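Side-chain contacts in protein (atp-binding domain of protein MJ0577) (Methanocaldococcus jannaschii, PDB 1MJH), which binds ATP, with one manganese ion per subunit, as a homodimer of the universal stress protein family: residues Lys7-Thr12 with Glu110-Ile115; Lys23-Phe28 with Glu34-Leu39; Glu79-Lys84 with Asp101-Gly106; Asp122-Gly127 with Glu144-Lys149. One frame throughout, in Å; residues are numbered along the deposited sequence.

Read from the N terminus, the chain shows how an open parallel alpha/beta fold is assembled from strand-on-helix contacts. Strand 7-11 leads into helix 16-27, and interaction 2 closes the first short loop by laying that helix on strand 35-43. Interaction 3 follows in series, bringing the long helix 66-95 back over strand 98-106. Both are nested inside the much wider loop that interaction 1 closes when helix 108-118 packs on strand 7-11. Interaction 4 comes last, after that loop has closed, and joins strand 123-127 to helix 141-149. All four reach one five-stranded sheet; interactions 1 and 4 include direct ATP contacts, and Leu39 of 34-39 also borders the nucleotide.

Interaction 1: residues Lys7-Thr12 with Glu110-Ile115; sequences KILYPT and EEIVKI. With ATP (adenosine-5'-triphosphate), chain F.
Strand 7-11 and helix 110-115 run almost antiparallel, at 170°, with their axes 9.9 Å apart at closest approach, the usual layering of helix on strand in an open alpha/beta sheet. Pro11 and Ile112 have the nearest alpha carbons. The strand is the middle one of five parallel strands, so this contact lies deep in the nucleotide-binding fold.

Three buried apolar side chains carry most of it. Leu9, its CG anti to the backbone N (chi1 174°), crosses Ile112 at about a right angle, and its CD2 sits 3.7 Å from Ile112 CG2 and close to the carbonyl oxygen of the same residue. The other branch, CD1, reaches Ile115 CG2 more loosely, at 4.3 Å. Pro11 also lies crosswise to Ile112: its CB meets Ile112 CD1 at 3.7 Å, while Pro11 CG is 4.1 Å from both Ile112 CG2 and Ile112 CD1.

The same pair borders the adenine. Ile112 CD1 is 3.9 Å from ATP N3, and Pro11 CB approaches that nitrogen to 3.4 Å, so the hydrophobic layer becomes a wall of the pocket. Beyond it, the ribose hydroxyl O2' of ATP donates a hydrogen bond of 2.7 Å to Pro11 O.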
# COMPACT_ATOMS: atom_id res chain seq x y z
N LYS B 7 1.92 -14.58 4.42
CA LYS B 7 0.67 -14.85 3.71
C LYS B 7 0.13 -13.58 3.09
O LYS B 7 -0.00 -12.53 3.75
CB LYS B 7 -0.34 -15.46 4.71
CG LYS B 7 -1.60 -15.96 4.01
CD LYS B 7 -2.63 -16.40 5.07
CE LYS B 7 -2.07 -17.61 5.84
NZ LYS B 7 -3.24 -18.34 6.42
N ILE B 8 -0.04 -13.59 1.77
CA ILE B 8 -0.52 -12.42 1.02
C ILE B 8 -1.94 -12.62 0.48
O ILE B 8 -2.26 -13.71 -0.06
CB ILE B 8 0.42 -12.28 -0.23
CG1 ILE B 8 1.83 -11.99 0.22
CG2 ILE B 8 -0.08 -11.18 -1.18
CD1 ILE B 8 2.90 -12.31 -0.84
N LEU B 9 -2.75 -11.57 0.54
CA LEU B 9 -4.06 -11.61 -0.13
C LEU B 9 -3.89 -10.88 -1.46
O LEU B 9 -3.45 -9.72 -1.43
CB LEU B 9 -5.22 -10.94 0.62
CG LEU B 9 -6.58 -10.83 -0.08
CD1 LEU B 9 -7.13 -12.23 -0.42
CD2 LEU B 9 -7.63 -10.10 0.75
N TYR B 10 -4.23 -11.51 -2.59
CA TYR B 10 -4.10 -10.85 -3.88
C TYR B 10 -5.47 -10.94 -4.55
O TYR B 10 -5.87 -12.00 -5.07
CB TYR B 10 -3.04 -11.55 -4.78
CG TYR B 10 -3.08 -11.12 -6.22
CD1 TYR B 10 -3.09 -9.76 -6.55
CD2 TYR B 10 -3.12 -12.05 -7.25
CE1 TYR B 10 -3.12 -9.35 -7.87
CE2 TYR B 10 -3.15 -11.64 -8.58
CZ TYR B 10 -3.16 -10.31 -8.87
OH TYR B 10 -3.21 -9.86 -10.19
N PRO B 11 -6.27 -9.91 -4.40
CA PRO B 11 -7.59 -9.86 -5.00
C PRO B 11 -7.45 -9.32 -6.43
O PRO B 11 -6.83 -8.28 -6.64
CB PRO B 11 -8.34 -8.85 -4.14
CG PRO B 11 -7.29 -7.92 -3.56
CD PRO B 11 -5.98 -8.66 -3.63
N THR B 12 -7.98 -10.08 -7.39
CA THR B 12 -7.86 -9.63 -8.78
C THR B 12 -9.20 -9.57 -9.48
O THR B 12 -10.06 -10.42 -9.23
CB THR B 12 -6.92 -10.60 -9.56
OG1 THR B 12 -6.92 -10.13 -10.91
CG2 THR B 12 -7.43 -12.03 -9.57
N GLU B 110 -16.26 -5.55 0.32
CA GLU B 110 -16.60 -6.24 1.58
C GLU B 110 -16.00 -7.61 1.70
O GLU B 110 -15.50 -7.98 2.75
CB GLU B 110 -18.14 -6.30 1.71
CG GLU B 110 -18.78 -4.93 1.81
CD GLU B 110 -20.24 -4.89 2.23
OE1 GLU B 110 -20.92 -5.93 2.22
OE2 GLU B 110 -20.75 -3.81 2.57
N GLU B 111 -15.98 -8.38 0.59
CA GLU B 111 -15.38 -9.69 0.64
C GLU B 111 -13.88 -9.65 0.79
O GLU B 111 -13.27 -10.52 1.43
CB GLU B 111 -15.75 -10.53 -0.62
CG GLU B 111 -17.26 -10.80 -0.71
CD GLU B 111 -17.65 -11.88 0.29
OE1 GLU B 111 -16.82 -12.65 0.79
OE2 GLU B 111 -18.87 -11.90 0.55
N ILE B 112 -13.21 -8.65 0.15
CA ILE B 112 -11.75 -8.58 0.33
C ILE B 112 -11.40 -8.33 1.78
O ILE B 112 -10.51 -8.96 2.34
CB ILE B 112 -11.19 -7.48 -0.59
CG1 ILE B 112 -11.44 -7.88 -2.05
CG2 ILE B 112 -9.70 -7.21 -0.32
CD1 ILE B 112 -11.18 -6.71 -3.05
N VAL B 113 -12.17 -7.39 2.40
CA VAL B 113 -11.89 -7.09 3.82
C VAL B 113 -12.16 -8.30 4.70
O VAL B 113 -11.36 -8.61 5.58
CB VAL B 113 -12.75 -5.89 4.25
CG1 VAL B 113 -12.67 -5.65 5.76
CG2 VAL B 113 -12.24 -4.62 3.53
N LYS B 114 -13.27 -8.98 4.45
CA LYS B 114 -13.64 -10.14 5.28
C LYS B 114 -12.64 -11.28 5.17
O LYS B 114 -12.22 -11.91 6.15
CB LYS B 114 -15.05 -10.57 4.87
CG LYS B 114 -15.46 -11.95 5.33
CD LYS B 114 -16.91 -12.23 4.93
CE LYS B 114 -17.06 -13.74 4.77
NZ LYS B 114 -18.41 -14.14 4.29
N ILE B 115 -12.24 -11.59 3.92
CA ILE B 115 -11.34 -12.69 3.66
C ILE B 115 -9.94 -12.36 4.10
O ILE B 115 -9.23 -13.20 4.66
CB ILE B 115 -11.45 -13.12 2.17
CG1 ILE B 115 -12.80 -13.83 1.95
CG2 ILE B 115 -10.27 -14.04 1.85
CD1 ILE B 115 -13.11 -14.10 0.48
PG ATP F . -14.51 1.33 -9.88
O1G ATP F . -14.63 2.13 -8.62
O2G ATP F . -14.84 -0.02 -9.59
O3G ATP F . -15.33 1.87 -10.97
PB ATP F . -11.85 0.63 -10.93
O1B ATP F . -11.02 1.42 -11.86
O2B ATP F . -12.43 -0.53 -11.62
O3B ATP F . -12.95 1.55 -10.28
PA ATP F . -11.10 -0.92 -8.50
O1A ATP F . -11.14 -0.17 -7.26
O2A ATP F . -12.18 -1.81 -8.77
O3A ATP F . -10.93 0.17 -9.72
O5' ATP F . -9.82 -1.79 -8.77
C5' ATP F . -8.74 -1.70 -7.80
C4' ATP F . -8.24 -3.09 -7.48
O4' ATP F . -9.28 -3.77 -6.68
C3' ATP F . -8.02 -4.04 -8.65
O3' ATP F . -6.77 -3.83 -9.33
C2' ATP F . -8.11 -5.40 -7.93
O2' ATP F . -6.86 -5.66 -7.25
C1' ATP F . -9.26 -5.13 -6.92
N9 ATP F . -10.56 -5.58 -7.39
C8 ATP F . -11.54 -4.89 -8.00
N7 ATP F . -12.64 -5.59 -8.21
C5 ATP F . -12.35 -6.79 -7.78
C6 ATP F . -13.12 -7.95 -7.76
N6 ATP F . -14.35 -7.96 -8.25
N1 ATP F . -12.55 -9.03 -7.24
C2 ATP F . -11.28 -9.01 -6.71
N3 ATP F . -10.47 -7.94 -6.68
C4 ATP F . -11.09 -6.89 -7.27

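Interaction 2: residues Lys23-Phe28 with Glu34-Leu39; sequences KHVKAF and EEVILL
Val25 and Val36 meet where helix 16-27 returns over strand 35-43 within a beta-alpha-beta unit that starts at strand 7-11. The two side chains reach toward each other tip to tip, Val25 CG1 lying 3.8 Å from Val36 CG2. Different branches are used on the two residues: Val25 presents the methyl anti to its own backbone N (chi1 178°), whereas Val36 presents the one anti to its carbonyl carbon. This apolar pair is the tight part of the contact. Around it the layer is continued by other elements, with Val25 also resting on Ile125 of strand 123-127 and Val36 on Phe97.

Toward the turn that links the helix to the strand, the fit is looser. The alpha carbons of Phe28 and Glu34 are 8.9 Å apart, and the ring of Phe28 leads away from the strand segment to pack on Ile8, Ile123 and Ile125, meeting Tyr5 edge to face. Glu34 is nevertheless buried. Its chain bends at chi2 (100°) and its carboxylate is occupied within the turn, OE1 in a salt bridge with Lys29 and OE2 in a hydrogen bond with Thr30. Those two partners, both in the linking turn, engage one oxygen each.

The second subunit lies against another part of the helix: His24 ND1 is hydrogen-bonded to Tyr5 OH of that subunit. Back in the loose end of the contact itself, Glu34 OE1 comes no nearer to Phe28 O than 4.1 Å.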
# COMPACT_ATOMS: atom_id res chain seq x y z
N LYS B 23 2.90 -8.69 -10.56
CA LYS B 23 4.33 -8.59 -10.57
C LYS B 23 4.89 -8.37 -9.14
O LYS B 23 5.96 -8.89 -8.83
CB LYS B 23 4.84 -7.46 -11.46
CG LYS B 23 4.30 -7.58 -12.91
CD LYS B 23 4.84 -6.40 -13.73
CE LYS B 23 4.78 -6.62 -15.22
NZ LYS B 23 5.45 -7.83 -15.77
N HIS B 24 4.18 -7.54 -8.38
CA HIS B 24 4.61 -7.23 -7.00
C HIS B 24 4.36 -8.41 -6.10
O HIS B 24 5.23 -8.72 -5.27
CB HIS B 24 3.88 -5.98 -6.46
CG HIS B 24 4.33 -4.77 -7.25
ND1 HIS B 24 5.24 -3.89 -6.69
CD2 HIS B 24 3.98 -4.33 -8.49
CE1 HIS B 24 5.47 -2.94 -7.61
NE2 HIS B 24 4.74 -3.17 -8.73
N VAL B 25 3.27 -9.16 -6.28
CA VAL B 25 3.12 -10.40 -5.49
C VAL B 25 4.31 -11.32 -5.71
O VAL B 25 4.85 -11.93 -4.76
CB VAL B 25 1.82 -11.13 -5.88
CG1 VAL B 25 1.66 -12.45 -5.11
CG2 VAL B 25 0.62 -10.20 -5.58
N LYS B 26 4.70 -11.48 -6.96
CA LYS B 26 5.87 -12.33 -7.28
C LYS B 26 7.13 -11.81 -6.65
O LYS B 26 7.98 -12.58 -6.14
CB LYS B 26 6.01 -12.48 -8.82
CG LYS B 26 4.80 -13.26 -9.39
CD LYS B 26 4.77 -13.26 -10.92
CE LYS B 26 6.01 -13.85 -11.56
NZ LYS B 26 5.96 -13.75 -13.07
N ALA B 27 7.31 -10.47 -6.55
CA ALA B 27 8.49 -9.92 -5.92
C ALA B 27 8.60 -10.16 -4.44
O ALA B 27 9.70 -10.05 -3.86
CB ALA B 27 8.61 -8.42 -6.28
N PHE B 28 7.47 -10.46 -3.77
CA PHE B 28 7.51 -10.75 -2.34
C PHE B 28 8.07 -12.16 -2.07
O PHE B 28 8.21 -12.48 -0.92
CB PHE B 28 6.12 -10.59 -1.74
CG PHE B 28 5.83 -9.22 -1.21
CD1 PHE B 28 5.82 -8.13 -2.05
CD2 PHE B 28 5.61 -8.99 0.15
CE1 PHE B 28 5.56 -6.85 -1.57
CE2 PHE B 28 5.37 -7.73 0.62
CZ PHE B 28 5.35 -6.65 -0.23
N GLU B 34 5.99 -19.37 1.57
CA GLU B 34 4.99 -18.31 1.54
C GLU B 34 3.73 -18.71 0.79
O GLU B 34 3.67 -19.71 0.06
CB GLU B 34 5.44 -16.96 0.99
CG GLU B 34 6.36 -16.07 1.72
CD GLU B 34 7.82 -16.07 1.30
OE1 GLU B 34 8.12 -16.48 0.15
OE2 GLU B 34 8.61 -15.61 2.16
N GLU B 35 2.66 -17.97 1.14
CA GLU B 35 1.37 -18.40 0.62
C GLU B 35 0.59 -17.23 0.02
O GLU B 35 0.73 -16.15 0.56
CB GLU B 35 0.59 -18.94 1.83
CG GLU B 35 -0.77 -19.51 1.47
CD GLU B 35 -1.19 -20.53 2.54
OE1 GLU B 35 -0.79 -20.40 3.70
OE2 GLU B 35 -1.93 -21.46 2.16
N VAL B 36 -0.11 -17.49 -1.07
CA VAL B 36 -0.97 -16.44 -1.63
C VAL B 36 -2.42 -16.88 -1.54
O VAL B 36 -2.79 -18.00 -1.99
CB VAL B 36 -0.62 -16.08 -3.09
CG1 VAL B 36 -1.62 -15.05 -3.64
CG2 VAL B 36 0.79 -15.53 -3.13
N ILE B 37 -3.32 -16.03 -1.05
CA ILE B 37 -4.74 -16.18 -1.14
C ILE B 37 -5.19 -15.48 -2.43
O ILE B 37 -5.04 -14.26 -2.47
CB ILE B 37 -5.53 -15.61 0.05
CG1 ILE B 37 -4.97 -16.07 1.38
CG2 ILE B 37 -7.02 -15.97 -0.08
CD1 ILE B 37 -4.70 -17.57 1.53
N LEU B 38 -5.57 -16.27 -3.46
CA LEU B 38 -5.91 -15.61 -4.73
C LEU B 38 -7.39 -15.49 -4.84
O LEU B 38 -8.14 -16.50 -4.76
CB LEU B 38 -5.31 -16.53 -5.85
CG LEU B 38 -5.84 -16.18 -7.25
CD1 LEU B 38 -5.20 -14.85 -7.72
CD2 LEU B 38 -5.40 -17.25 -8.27
N LEU B 39 -7.87 -14.25 -4.86
CA LEU B 39 -9.31 -14.02 -4.73
C LEU B 39 -9.97 -13.26 -5.86
O LEU B 39 -9.45 -12.21 -6.21
CB LEU B 39 -9.49 -13.22 -3.40
CG LEU B 39 -10.90 -12.72 -3.17
CD1 LEU B 39 -11.92 -13.86 -2.99
CD2 LEU B 39 -10.91 -11.87 -1.87

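Interaction 3: residues Glu79-Lys84 with Asp101-Gly106; sequences EEAKNK and DIIVVG
The long helix 66-95 covers strand 98-106, an outermost strand of the parallel sheet within this chain, and within 101-106 Ile103 is the residue that meets 79-84. Ala81 and Ile103 have the nearest alpha carbons, at 8.0 Å. A single methyl does the work: Ile103 CD1 extends to 3.8 Å from Lys82 CG and to 4.2 Å from Ala81 CB. It gets there because CG1 stands anti to the carbonyl carbon (chi1 -59°) and the chain continues extended.

Lys82 crosses Ile103 at about a right angle, offering the aliphatic base of its chain while the charged tip is engaged elsewhere. Its NZ forms a salt bridge with Glu79 OE2 at 2.7 Å, within the helix. The ammonium nitrogen meets that oxygen on the syn side but 34° out of the carboxylate plane.

Neighbouring residues extend the seam. Ile103 also touches Met85 and Ile42, Ala81 packs on His40 and Phe14, and Asp101 OD1 is joined to Lys89 of the same helix by a salt bridge.

Lys82 thus serves both environments at this partly exposed edge: its CG methylene takes part in the apolar contact with the strand, and its charge is probably offset by Glu79 of the same helix.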
# COMPACT_ATOMS: atom_id res chain seq x y z
N GLU B 79 -17.82 -20.02 -13.64
CA GLU B 79 -17.12 -20.79 -14.65
C GLU B 79 -16.24 -19.94 -15.53
O GLU B 79 -15.10 -20.29 -15.80
CB GLU B 79 -18.14 -21.56 -15.53
CG GLU B 79 -18.82 -22.64 -14.70
CD GLU B 79 -17.81 -23.66 -14.19
OE1 GLU B 79 -17.04 -24.18 -15.02
OE2 GLU B 79 -17.79 -23.93 -12.97
N GLU B 80 -16.76 -18.77 -15.94
CA GLU B 80 -15.99 -17.90 -16.81
C GLU B 80 -14.79 -17.25 -16.13
O GLU B 80 -14.03 -16.65 -16.88
CB GLU B 80 -16.92 -16.86 -17.44
CG GLU B 80 -18.13 -17.50 -18.12
CD GLU B 80 -17.82 -18.08 -19.49
OE1 GLU B 80 -16.92 -18.95 -19.59
OE2 GLU B 80 -18.47 -17.68 -20.48
N ALA B 81 -14.65 -17.27 -14.81
CA ALA B 81 -13.50 -16.74 -14.09
C ALA B 81 -12.45 -17.79 -13.72
O ALA B 81 -11.31 -17.52 -13.38
CB ALA B 81 -13.88 -16.17 -12.72
N LYS B 82 -12.81 -19.07 -13.84
CA LYS B 82 -11.97 -20.17 -13.49
C LYS B 82 -10.76 -20.30 -14.39
O LYS B 82 -9.68 -20.59 -13.84
CB LYS B 82 -12.82 -21.46 -13.51
CG LYS B 82 -13.49 -21.70 -12.17
CD LYS B 82 -14.37 -22.96 -12.16
CE LYS B 82 -14.89 -23.18 -10.74
NZ LYS B 82 -16.30 -23.68 -10.76
N ASN B 83 -10.92 -20.09 -15.70
CA ASN B 83 -9.72 -20.25 -16.54
C ASN B 83 -8.68 -19.17 -16.24
O ASN B 83 -7.48 -19.41 -16.17
CB ASN B 83 -10.01 -20.20 -18.05
CG ASN B 83 -8.71 -20.43 -18.82
OD1 ASN B 83 -8.09 -21.49 -18.66
ND2 ASN B 83 -8.22 -19.50 -19.64
N LYS B 84 -9.15 -17.93 -16.01
CA LYS B 84 -8.19 -16.88 -15.65
C LYS B 84 -7.50 -17.20 -14.35
O LYS B 84 -6.29 -17.01 -14.20
CB LYS B 84 -8.89 -15.50 -15.63
CG LYS B 84 -9.15 -14.96 -17.03
CD LYS B 84 -10.10 -13.78 -17.07
CE LYS B 84 -11.52 -14.25 -17.42
NZ LYS B 84 -12.46 -13.10 -17.43
N ASP B 101 -6.96 -20.67 -3.99
CA ASP B 101 -7.79 -19.84 -4.88
C ASP B 101 -9.24 -19.81 -4.45
O ASP B 101 -9.88 -20.83 -4.09
CB ASP B 101 -7.66 -20.32 -6.32
CG ASP B 101 -7.89 -21.82 -6.46
OD1 ASP B 101 -7.35 -22.60 -5.68
OD2 ASP B 101 -8.61 -22.19 -7.41
N ILE B 102 -9.83 -18.63 -4.35
CA ILE B 102 -11.22 -18.40 -3.98
C ILE B 102 -12.00 -17.57 -4.96
O ILE B 102 -11.59 -16.48 -5.39
CB ILE B 102 -11.25 -17.66 -2.60
CG1 ILE B 102 -10.50 -18.46 -1.53
CG2 ILE B 102 -12.68 -17.33 -2.18
CD1 ILE B 102 -10.27 -17.69 -0.23
N ILE B 103 -13.19 -18.03 -5.38
CA ILE B 103 -14.14 -17.30 -6.17
C ILE B 103 -15.42 -17.19 -5.34
O ILE B 103 -15.89 -18.21 -4.84
CB ILE B 103 -14.49 -17.87 -7.54
CG1 ILE B 103 -13.22 -17.99 -8.39
CG2 ILE B 103 -15.57 -17.07 -8.24
CD1 ILE B 103 -13.43 -18.88 -9.60
N VAL B 104 -15.89 -15.98 -5.12
CA VAL B 104 -17.08 -15.81 -4.29
C VAL B 104 -17.98 -14.76 -4.89
O VAL B 104 -17.49 -13.85 -5.58
CB VAL B 104 -16.65 -15.47 -2.86
CG1 VAL B 104 -15.92 -14.11 -2.86
CG2 VAL B 104 -17.80 -15.44 -1.86
N VAL B 105 -19.29 -14.94 -4.76
CA VAL B 105 -20.25 -13.94 -5.27
C VAL B 105 -20.51 -12.98 -4.12
O VAL B 105 -20.82 -13.40 -2.99
CB VAL B 105 -21.60 -14.55 -5.75
CG1 VAL B 105 -22.56 -13.43 -6.17
CG2 VAL B 105 -21.43 -15.50 -6.92
N GLY B 106 -20.45 -11.66 -4.35
CA GLY B 106 -20.71 -10.75 -3.24
C GLY B 106 -20.27 -9.31 -3.61
O GLY B 106 -20.24 -9.00 -4.79

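Interaction 4: residues Asp122-Gly127 with Glu144-Lys149; sequences DIIIMG and ENVIKK. With ATP (adenosine-5'-triphosphate), chain F.
Val146 receives both Ile124 and Met126 on one branch, CG1. Ile124 comes tip to tip, its CD1 3.9 Å from that methyl, while Met126 crosses obliquely and places SD at the same distance. The valine's other branch, CG2, faces Met126 CE more loosely, at 4.2 Å.

The methionine chain is what brings sulfur here. CG lies between the backbone N and the carbonyl carbon (chi1 68°), and a bend at chi3 turns the terminal methyl toward the nucleotide, where CE sits 3.5 Å from ATP O4'. Met126 CB approaches the ribose too, lying 3.4 Å from O2'. One side chain therefore contacts both the helix and the sugar.

The strand end fixes the ribose further. Gly127 N donates to ATP O2' over 3.3 Å in a fairly straight bond, 164° at the hydrogen, and makes a weaker, bent one to O3'. Gly127 O is in turn bonded to Thr143 OG1, joining the strand end to helix 141-149.

The contact lies in the beta-alpha-beta unit of strand 123-127, helix 141-149 and strand 154-157, at the ribose side of the ATP site. Strand 123-127 lies between strands 7-11 and 154-157, Met126 touching Pro11 and Val154, while Val146 also packs on Ile112 of helix 108-118.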
# COMPACT_ATOMS: atom_id res chain seq x y z
N ASP B 122 -0.90 -11.19 6.11
CA ASP B 122 0.08 -10.19 6.50
C ASP B 122 0.03 -8.91 5.63
O ASP B 122 0.55 -7.89 6.07
CB ASP B 122 1.47 -10.81 6.41
CG ASP B 122 1.61 -12.01 7.36
OD1 ASP B 122 1.52 -11.75 8.59
OD2 ASP B 122 1.79 -13.18 6.95
N ILE B 123 -0.62 -9.00 4.47
CA ILE B 123 -0.61 -7.82 3.58
C ILE B 123 -1.61 -8.10 2.47
O ILE B 123 -1.85 -9.28 2.15
CB ILE B 123 0.81 -7.61 3.02
CG1 ILE B 123 0.81 -6.37 2.10
CG2 ILE B 123 1.34 -8.83 2.25
CD1 ILE B 123 2.25 -5.98 1.73
N ILE B 124 -2.22 -7.07 1.95
CA ILE B 124 -3.07 -7.16 0.77
C ILE B 124 -2.32 -6.45 -0.37
O ILE B 124 -1.90 -5.31 -0.13
CB ILE B 124 -4.40 -6.41 0.99
CG1 ILE B 124 -5.09 -7.03 2.27
CG2 ILE B 124 -5.27 -6.70 -0.20
CD1 ILE B 124 -6.39 -6.34 2.56
N ILE B 125 -2.12 -7.10 -1.50
CA ILE B 125 -1.40 -6.42 -2.64
C ILE B 125 -2.44 -6.27 -3.77
O ILE B 125 -2.99 -7.26 -4.25
CB ILE B 125 -0.21 -7.28 -3.06
CG1 ILE B 125 0.86 -7.33 -1.95
CG2 ILE B 125 0.42 -6.63 -4.32
CD1 ILE B 125 2.09 -8.16 -2.31
N MET B 126 -2.74 -5.04 -4.20
CA MET B 126 -3.87 -4.84 -5.16
C MET B 126 -3.55 -3.68 -6.09
O MET B 126 -2.68 -2.87 -5.76
CB MET B 126 -5.24 -4.69 -4.41
CG MET B 126 -5.32 -3.36 -3.58
SD MET B 126 -6.71 -3.36 -2.28
CE MET B 126 -8.06 -3.67 -3.44
N GLY B 127 -4.34 -3.57 -7.18
CA GLY B 127 -4.09 -2.41 -8.06
C GLY B 127 -4.77 -1.17 -7.51
O GLY B 127 -5.69 -1.22 -6.68
N GLU B 144 -10.03 2.13 -2.48
CA GLU B 144 -10.27 3.12 -1.43
C GLU B 144 -11.06 2.52 -0.27
O GLU B 144 -10.68 2.76 0.87
CB GLU B 144 -11.03 4.32 -2.03
CG GLU B 144 -11.08 5.42 -0.93
CD GLU B 144 -11.62 6.72 -1.46
OE1 GLU B 144 -11.73 6.93 -2.68
OE2 GLU B 144 -11.97 7.60 -0.62
N ASN B 145 -12.08 1.72 -0.55
CA ASN B 145 -12.81 1.09 0.59
C ASN B 145 -11.98 0.07 1.34
O ASN B 145 -12.11 -0.05 2.57
CB ASN B 145 -14.03 0.35 0.03
CG ASN B 145 -15.26 1.17 -0.13
OD1 ASN B 145 -15.78 1.79 0.82
ND2 ASN B 145 -15.82 1.20 -1.35
N VAL B 146 -11.15 -0.74 0.65
CA VAL B 146 -10.32 -1.69 1.40
C VAL B 146 -9.30 -0.99 2.27
O VAL B 146 -9.07 -1.41 3.43
CB VAL B 146 -9.60 -2.66 0.42
CG1 VAL B 146 -8.51 -3.44 1.15
CG2 VAL B 146 -10.70 -3.51 -0.24
N ILE B 147 -8.67 0.10 1.79
CA ILE B 147 -7.70 0.76 2.67
C ILE B 147 -8.41 1.32 3.92
O ILE B 147 -7.84 1.29 5.02
CB ILE B 147 -7.01 1.91 1.90
CG1 ILE B 147 -6.06 1.30 0.83
CG2 ILE B 147 -6.27 2.84 2.84
CD1 ILE B 147 -5.69 2.45 -0.14
N LYS B 148 -9.55 1.95 3.74
CA LYS B 148 -10.29 2.60 4.83
C LYS B 148 -10.93 1.57 5.76
O LYS B 148 -11.11 1.92 6.92
CB LYS B 148 -11.41 3.48 4.27
CG LYS B 148 -10.78 4.71 3.57
CD LYS B 148 -11.79 5.70 3.07
CE LYS B 148 -11.10 7.03 2.70
NZ LYS B 148 -12.19 7.88 2.09
N LYS B 149 -11.26 0.39 5.23
CA LYS B 149 -12.03 -0.50 6.15
C LYS B 149 -11.19 -1.61 6.69
O LYS B 149 -11.62 -2.22 7.70
CB LYS B 149 -13.28 -0.99 5.40
CG LYS B 149 -14.37 0.07 5.21
CD LYS B 149 -15.46 -0.41 4.26
CE LYS B 149 -16.39 0.70 3.82
NZ LYS B 149 -17.60 0.14 3.14
PG ATP F . -14.51 1.33 -9.88
O1G ATP F . -14.63 2.13 -8.62
O2G ATP F . -14.84 -0.02 -9.59
O3G ATP F . -15.33 1.87 -10.97
PB ATP F . -11.85 0.63 -10.93
O1B ATP F . -11.02 1.42 -11.86
O2B ATP F . -12.43 -0.53 -11.62
O3B ATP F . -12.95 1.55 -10.28
PA ATP F . -11.10 -0.92 -8.50
O1A ATP F . -11.14 -0.17 -7.26
O2A ATP F . -12.18 -1.81 -8.77
O3A ATP F . -10.93 0.17 -9.72
O5' ATP F . -9.82 -1.79 -8.77
C5' ATP F . -8.74 -1.70 -7.80
C4' ATP F . -8.24 -3.09 -7.48
O4' ATP F . -9.28 -3.77 -6.68
C3' ATP F . -8.02 -4.04 -8.65
O3' ATP F . -6.77 -3.83 -9.33
C2' ATP F . -8.11 -5.40 -7.93
O2' ATP F . -6.86 -5.66 -7.25
C1' ATP F . -9.26 -5.13 -6.92
N9 ATP F . -10.56 -5.58 -7.39
C8 ATP F . -11.54 -4.89 -8.00
N7 ATP F . -12.64 -5.59 -8.21
C5 ATP F . -12.35 -6.79 -7.78
C6 ATP F . -13.12 -7.95 -7.76
N6 ATP F . -14.35 -7.96 -8.25
N1 ATP F . -12.55 -9.03 -7.24
C2 ATP F . -11.28 -9.01 -6.71
N3 ATP F . -10.47 -7.94 -6.68
C4 ATP F . -11.09 -6.89 -7.27